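Local structure of putative thioesterase (3CJY) at residues 27-30 with 31-34; 177-180 with 181-185; 188-191 with 192-196. The protein probably hydrolyses acyl-CoA thioesters, as a putative thioesterase built from two hotdog-family domains, and binds a calcium ion in the crystal. All blocks are in the same frame, centred on the assembly; numbering follows the deposited sequence. Where two conformers were deposited one is given.

Contact 1 of 3, residues 27-30 with 31-34; sequences VGPP and GHAY
Val-27 and Tyr-34 face each other as an antiparallel hydrogen-bonded pair: Val-27 N donates to Tyr-34 O at 2.8 Å, and Tyr-34 N returns a bond to Val-27 O at 2.9 Å. In the conformer given, the tyrosine ring folds back over this pair. Tyr-34 sets CG between its backbone N and carbonyl carbon (chi1 47°), which lays one ring face against Val-27 O, 3.4 Å from the ring plane over its centre. Val-27 CG2 meets ring atom CE1 at 3.6 Å. Gly-28 CA comes obliquely to CE2 and CZ, 3.9 Å from CE2, on the same side as Val-27 O; a side chain there would run into His-32 O. Further out, Pro-29 to His-32 form a type II turn, closed by His-32 N on Pro-29 O at 2.8 Å, with Gly-31 at a positive phi of 102°. The imidazole reaches back as well: ND1 donates to Pro-30 O at 3.3 Å, from above that carbonyl's plane. Gln-139 and Asp-140 bind Gly-28 and Gly-31 from outside, and Phe-66 meets this Tyr-34 ring edge-to-face. Backbone bonds thus fix the hairpin at both ends, while the long imidazole bond probably adds less.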
loop_
_atom_site.group_PDB
_atom_site.type_symbol
_atom_site.label_atom_id
_atom_site.label_comp_id
_atom_site.label_asym_id
_atom_site.label_seq_id
_atom_site.Cartn_x
_atom_site.Cartn_y
_atom_site.Cartn_z
ATOM N N VAL A 27 14.087 17.737 -1.265
ATOM C CA VAL A 27 13.570 17.942 -2.614
ATOM C C VAL A 27 12.595 19.139 -2.624
ATOM O O VAL A 27 12.103 19.628 -1.582
ATOM C CB VAL A 27 12.800 16.696 -3.136
ATOM C CG1 VAL A 27 13.756 15.456 -3.218
ATOM C CG2 VAL A 27 11.541 16.449 -2.257
ATOM N N GLY A 28 12.279 19.546 -3.840
ATOM C CA GLY A 28 11.300 20.578 -4.091
ATOM C C GLY A 28 11.647 21.457 -5.259
ATOM O O GLY A 28 12.814 21.542 -5.648
ATOM N N PRO A 29 10.622 22.100 -5.831
ATOM C CA PRO A 29 10.865 23.070 -6.871
ATOM C C PRO A 29 11.451 24.334 -6.244
ATOM O O PRO A 29 11.355 24.535 -5.020
ATOM C CB PRO A 29 9.482 23.359 -7.430
ATOM C CG PRO A 29 8.529 23.076 -6.311
ATOM C CD PRO A 29 9.220 22.074 -5.394
ATOM N N PRO A 30 12.056 25.165 -7.074
ATOM C CA PRO A 30 12.667 26.391 -6.606
ATOM C C PRO A 30 11.736 27.141 -5.695
ATOM O O PRO A 30 10.559 27.338 -6.002
ATOM C CB PRO A 30 12.911 27.154 -7.893
ATOM C CG PRO A 30 13.101 26.075 -8.930
ATOM C CD PRO A 30 12.121 25.023 -8.540
ATOM N N GLY A 31 12.263 27.497 -4.542
ATOM C CA GLY A 31 11.539 28.245 -3.555
ATOM C C GLY A 31 11.053 27.359 -2.459
ATOM O O GLY A 31 10.535 27.817 -1.442
ATOM N N HIS A 32 11.210 26.063 -2.696
ATOM C CA HIS A 32 10.799 25.058 -1.748
ATOM C C HIS A 32 11.885 24.002 -1.585
ATOM O O HIS A 32 12.555 23.589 -2.547
ATOM C CB HIS A 32 9.507 24.405 -2.202
ATOM C CG HIS A 32 8.444 25.388 -2.573
ATOM N ND1 HIS A 32 8.500 26.131 -3.734
ATOM C CD2 HIS A 32 7.323 25.785 -1.924
ATOM C CE1 HIS A 32 7.461 26.947 -3.783
ATOM N NE2 HIS A 32 6.729 26.754 -2.699
ATOM N N ALA A 33 12.041 23.591 -0.345
ATOM C CA ALA A 33 12.985 22.553 0.032
ATOM C C ALA A 33 12.436 21.879 1.270
ATOM O O ALA A 33 12.353 22.495 2.357
ATOM C CB ALA A 33 14.312 23.135 0.304
ATOM N N TYR A 34 12.089 20.608 1.128
ATOM C CA TYR A 34 11.557 19.841 2.247
ATOM C C TYR A 34 12.075 18.423 2.145
ATOM O O TYR A 34 12.534 17.973 1.086
ATOM C CB TYR A 34 10.016 19.879 2.280
ATOM C CG TYR A 34 9.429 19.610 0.924
ATOM C CD1 TYR A 34 9.152 18.310 0.494
ATOM C CD2 TYR A 34 9.206 20.661 0.038
ATOM C CE1 TYR A 34 8.663 18.075 -0.775
ATOM C CE2 TYR A 34 8.716 20.430 -1.218
ATOM C CZ TYR A 34 8.461 19.141 -1.624
ATOM O OH TYR A 34 7.950 18.968 -2.889
#

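Contact 2 of 3, residues 177-180 with 181-185; sequences DAAS and LAMFA
This is a local contact along the short helix 178-185 and its N-cap, a largely buried element of the C-terminal hotdog-family domain, packed between helix 37-52 and strands 163-170 and 203-211. Asp-177 caps its start. The carboxylate doubles back (chi1 61°), and OD1 takes the N-H of Ser-180 at 3.0 Å, nearly in line with its C-O bond. The same residue's carbonyl, Asp-177 O, accepts from Leu-181 N at 2.9 Å, and three more i to i+4 bonds follow, ending with Phe-184 N on Ser-180 O. Leu-181 bends its side chain back over the first of these carbonyls: CG lies 3.3 Å from Asp-177 O, and CD1 is 3.7 Å from the same oxygen. With an alanine here CG and both methyls go, and the buried space beside Asp-177 O would probably be left as a gap. One turn after Ala-179, the selenomethionine Met-183 turns at chi3 (-77°) and folds CE back over Ala-179, 3.2 Å from Ala-179 O and 4.1 Å from its CB. Ser-180 OG points back along the chain to a hydrogen bond with Pro-175 O. Ala-179 and Ala-182 both rest on Ala-42, and Ala-182 also on Met-41 and Leu-45, of helix 37-52. Asp as N-cap, its side chain accepting the N-H three residues on, is a classic helix start, here on a helix held against hotdog-type antiparallel strands.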
loop_
_atom_site.group_PDB
_atom_site.type_symbol
_atom_site.label_atom_id
_atom_site.label_comp_id
_atom_site.label_asym_id
_atom_site.label_seq_id
_atom_site.Cartn_x
_atom_site.Cartn_y
_atom_site.Cartn_z
ATOM N N ASP A 177 19.608 -1.535 0.105
ATOM C CA ASP A 177 18.966 -1.917 1.353
ATOM C C ASP A 177 17.562 -1.311 1.483
ATOM O O ASP A 177 17.077 -0.623 0.568
ATOM C CB ASP A 177 19.841 -1.583 2.577
ATOM C CG ASP A 177 20.137 -0.095 2.727
ATOM O OD1 ASP A 177 19.602 0.758 1.982
ATOM O OD2 ASP A 177 20.959 0.232 3.594
ATOM N N ALA A 178 16.926 -1.509 2.646
ATOM C CA ALA A 178 15.550 -1.059 2.860
ATOM C C ALA A 178 15.421 0.475 2.670
ATOM O O ALA A 178 14.462 0.961 2.025
ATOM C CB ALA A 178 15.072 -1.494 4.199
ATOM N N ALA A 179 16.434 1.189 3.155
ATOM C CA ALA A 179 16.470 2.664 3.070
ATOM C C ALA A 179 16.506 3.099 1.607
ATOM O O ALA A 179 15.685 3.924 1.149
ATOM C CB ALA A 179 17.635 3.240 3.822
ATOM N N SER A 180 17.407 2.498 0.850
ATOM C CA SER A 180 17.535 2.816 -0.569
ATOM C C SER A 180 16.258 2.509 -1.325
ATOM O O SER A 180 15.822 3.274 -2.143
ATOM C CB SER A 180 18.719 2.072 -1.231
ATOM O OG SER A 180 19.943 2.564 -0.702
ATOM N N LEU A 181 15.673 1.348 -1.058
ATOM C CA LEU A 181 14.424 0.935 -1.736
ATOM C C LEU A 181 13.241 1.909 -1.395
ATOM O O LEU A 181 12.485 2.323 -2.254
ATOM C CB LEU A 181 14.116 -0.526 -1.375
ATOM C CG LEU A 181 15.125 -1.570 -1.891
ATOM C CD1 LEU A 181 14.877 -2.923 -1.247
ATOM C CD2 LEU A 181 15.112 -1.616 -3.442
ATOM N N ALA A 182 13.157 2.319 -0.124
ATOM C CA ALA A 182 12.124 3.240 0.288
ATOM C C ALA A 182 12.290 4.549 -0.494
ATOM O O ALA A 182 11.334 5.155 -0.920
ATOM C CB ALA A 182 12.189 3.505 1.810
HETATM N N MSE A 183 13.532 4.979 -0.676
HETATM C CA MSE A 183 13.786 6.247 -1.355
HETATM C C MSE A 183 13.408 6.116 -2.848
HETATM O O MSE A 183 12.753 6.981 -3.415
HETATM C CB MSE A 183 15.226 6.699 -1.096
HETATM C CG MSE A 183 15.278 7.388 0.264
HETATM SE SE MSE A 183 17.050 7.988 0.845
HETATM C CE MSE A 183 17.622 6.426 1.301
ATOM N N PHE A 184 13.833 5.024 -3.488
ATOM C CA PHE A 184 13.554 4.831 -4.900
ATOM C C PHE A 184 12.068 4.627 -5.211
ATOM O O PHE A 184 11.573 4.972 -6.299
ATOM C CB PHE A 184 14.379 3.666 -5.465
ATOM C CG PHE A 184 15.864 3.948 -5.560
ATOM C CD1 PHE A 184 16.349 5.255 -5.600
ATOM C CD2 PHE A 184 16.758 2.909 -5.780
ATOM C CE1 PHE A 184 17.727 5.501 -5.832
ATOM C CE2 PHE A 184 18.136 3.154 -5.960
ATOM C CZ PHE A 184 18.599 4.462 -5.955
ATOM N N ALA A 185 11.349 4.036 -4.248
ATOM C CA ALA A 185 9.906 3.834 -4.350
ATOM C C ALA A 185 9.179 5.185 -4.467
ATOM O O ALA A 185 8.142 5.290 -5.088
ATOM C CB ALA A 185 9.332 3.042 -3.103
#

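Contact 3 of 3, residues 188-191 with 192-196; sequences LPIA and LGRAT
Helix 188-196 is the second of two consecutive helices in the C-terminal hotdog-family domain, and this contact is its own i to i+4 ladder. Leu-188 O accepts from Leu-192 N at 2.9 Å, and Pro-189 O from Gly-193 N at 3.0 Å. Ile-190 O and Ala-191 O take the next two amides, those of Arg-194 and Ala-195. Pro-189 has no N-H to donate, which costs nothing in the first turn, and its carbonyl still takes part.

The side chains divide by direction. Leu-192 holds CG anti to its own amide (chi1 177°), which carries its branches off the preceding turn; CB alone stays close, 3.5 Å from Pro-189 O. Its branched end packs on Ile-226 and Leu-255, while Leu-188 and Ala-191 rest on Met-224, so strands 220-230 and 247-256 line this side. Arg-194 instead runs back past Ile-190: its CG lies 3.4 Å from Ile-190 O, and the chain, extended from CG to NE, brings NE to 4.5 Å from Ile-190 CG2. That methyl approaches the guanidinium obliquely, at the limit of contact. Beyond it, NH2 forms a salt bridge with Glu-153, which anchors the charged end.

At the C-terminal end, Leu-192 O is gripped twice by Thr-196, through N at 2.9 Å and through OG1 at 3.0 Å. With chi1 at 61° the hydroxyl is turned back onto the helix, its approach tilted 33° from the carbonyl plane, and OG1 also accepts from Cys-198 N. Trp-118 of the second subunit packs on Thr-196. The chemistry is therefore apolar on the strand-facing side and ionic at Arg-194, where Glu-153 probably balances the charge, while the threonine ties its hydroxyl into the helix's last turn.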
loop_
_atom_site.group_PDB
_atom_site.type_symbol
_atom_site.label_atom_id
_atom_site.label_comp_id
_atom_site.label_asym_id
_atom_site.label_seq_id
_atom_site.Cartn_x
_atom_site.Cartn_y
_atom_site.Cartn_z
ATOM N N LEU A 188 7.607 7.958 -7.634
ATOM C CA LEU A 188 6.301 7.952 -8.316
ATOM C C LEU A 188 5.817 9.350 -8.680
ATOM O O LEU A 188 5.112 9.484 -9.652
ATOM C CB LEU A 188 5.223 7.167 -7.553
ATOM C CG LEU A 188 5.234 5.677 -7.826
ATOM C CD1 LEU A 188 4.429 4.905 -6.807
ATOM C CD2 LEU A 188 4.740 5.400 -9.263
ATOM N N PRO A 189 6.116 10.383 -7.856
ATOM C CA PRO A 189 5.672 11.719 -8.343
ATOM C C PRO A 189 6.226 12.094 -9.737
ATOM O O PRO A 189 5.568 12.754 -10.531
ATOM C CB PRO A 189 6.111 12.652 -7.207
ATOM C CG PRO A 189 6.119 11.765 -5.989
ATOM C CD PRO A 189 6.603 10.441 -6.455
ATOM N N ILE A 190 7.405 11.597 -10.081
ATOM C CA ILE A 190 8.002 11.843 -11.395
ATOM C C ILE A 190 7.179 11.099 -12.446
ATOM O O ILE A 190 6.861 11.640 -13.495
ATOM C CB ILE A 190 9.496 11.408 -11.428
ATOM C CG1 ILE A 190 10.321 12.341 -10.515
ATOM C CG2 ILE A 190 10.017 11.417 -12.843
ATOM C CD1 ILE A 190 11.726 11.885 -10.323
ATOM N N ALA A 191 6.729 9.906 -12.095
ATOM C CA ALA A 191 5.907 9.119 -13.011
ATOM C C ALA A 191 4.565 9.841 -13.226
ATOM O O ALA A 191 4.014 9.847 -14.339
ATOM C CB ALA A 191 5.640 7.727 -12.448
ATOM N N LEU A 192 4.082 10.509 -12.192
ATOM C CA LEU A 192 2.795 11.241 -12.315
ATOM C C LEU A 192 2.961 12.405 -13.286
ATOM O O LEU A 192 2.124 12.640 -14.158
ATOM C CB LEU A 192 2.306 11.697 -10.956
ATOM C CG LEU A 192 1.034 12.523 -10.986
ATOM C CD1 LEU A 192 -0.122 11.756 -11.681
ATOM C CD2 LEU A 192 0.682 13.028 -9.565
ATOM N N GLY A 193 4.070 13.130 -13.148
ATOM C CA GLY A 193 4.348 14.287 -14.005
ATOM C C GLY A 193 4.427 13.852 -15.446
ATOM O O GLY A 193 3.965 14.525 -16.341
ATOM N N ARG A 194 4.973 12.672 -15.672
ATOM C CA ARG A 194 5.041 12.164 -17.041
ATOM C C ARG A 194 3.673 11.739 -17.610
ATOM O O ARG A 194 3.390 11.922 -18.781
ATOM C CB ARG A 194 5.987 10.985 -17.171
ATOM C CG ARG A 194 7.412 11.396 -16.850
ATOM C CD ARG A 194 8.401 10.490 -17.510
ATOM N NE ARG A 194 9.759 10.989 -17.281
ATOM C CZ ARG A 194 10.858 10.363 -17.684
ATOM N NH1 ARG A 194 10.759 9.224 -18.356
ATOM N NH2 ARG A 194 12.042 10.896 -17.427
ATOM N N ALA A 195 2.862 11.129 -16.758
ATOM C CA ALA A 195 1.579 10.579 -17.163
ATOM C C ALA A 195 0.630 11.723 -17.451
ATOM O O ALA A 195 -0.168 11.643 -18.375
ATOM C CB ALA A 195 1.006 9.682 -16.081
ATOM N N THR A 196 0.741 12.798 -16.682
ATOM C CA THR A 196 -0.184 13.927 -16.878
ATOM C C THR A 196 0.339 14.955 -17.868
ATOM O O THR A 196 -0.443 15.602 -18.584
ATOM C CB THR A 196 -0.506 14.654 -15.578
ATOM O OG1 THR A 196 0.694 15.172 -15.030
ATOM C CG2 THR A 196 -1.137 13.749 -14.608
#

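Overall arrangement
From the N terminus the chain first meets contact 1, the tight hairpin joining strands 26-27 and 34-35 in the N-terminal hotdog-family half, just ahead of helix 37-52. Contacts 2 and 3 come much later, in the C-terminal half, one after the other along helices 178-185 and 188-196. All three are local and in series, so none nests in or crosses another. Contact 2 lies near the centre of the chain and ties its helix to helix 37-52 of the N-terminal half; contact 3, with its centre about 19 Å from that of contact 2, leads outward to the second subunit. Contact 1 touches neither, though its nearest atoms come within about 8 Å of contact 3.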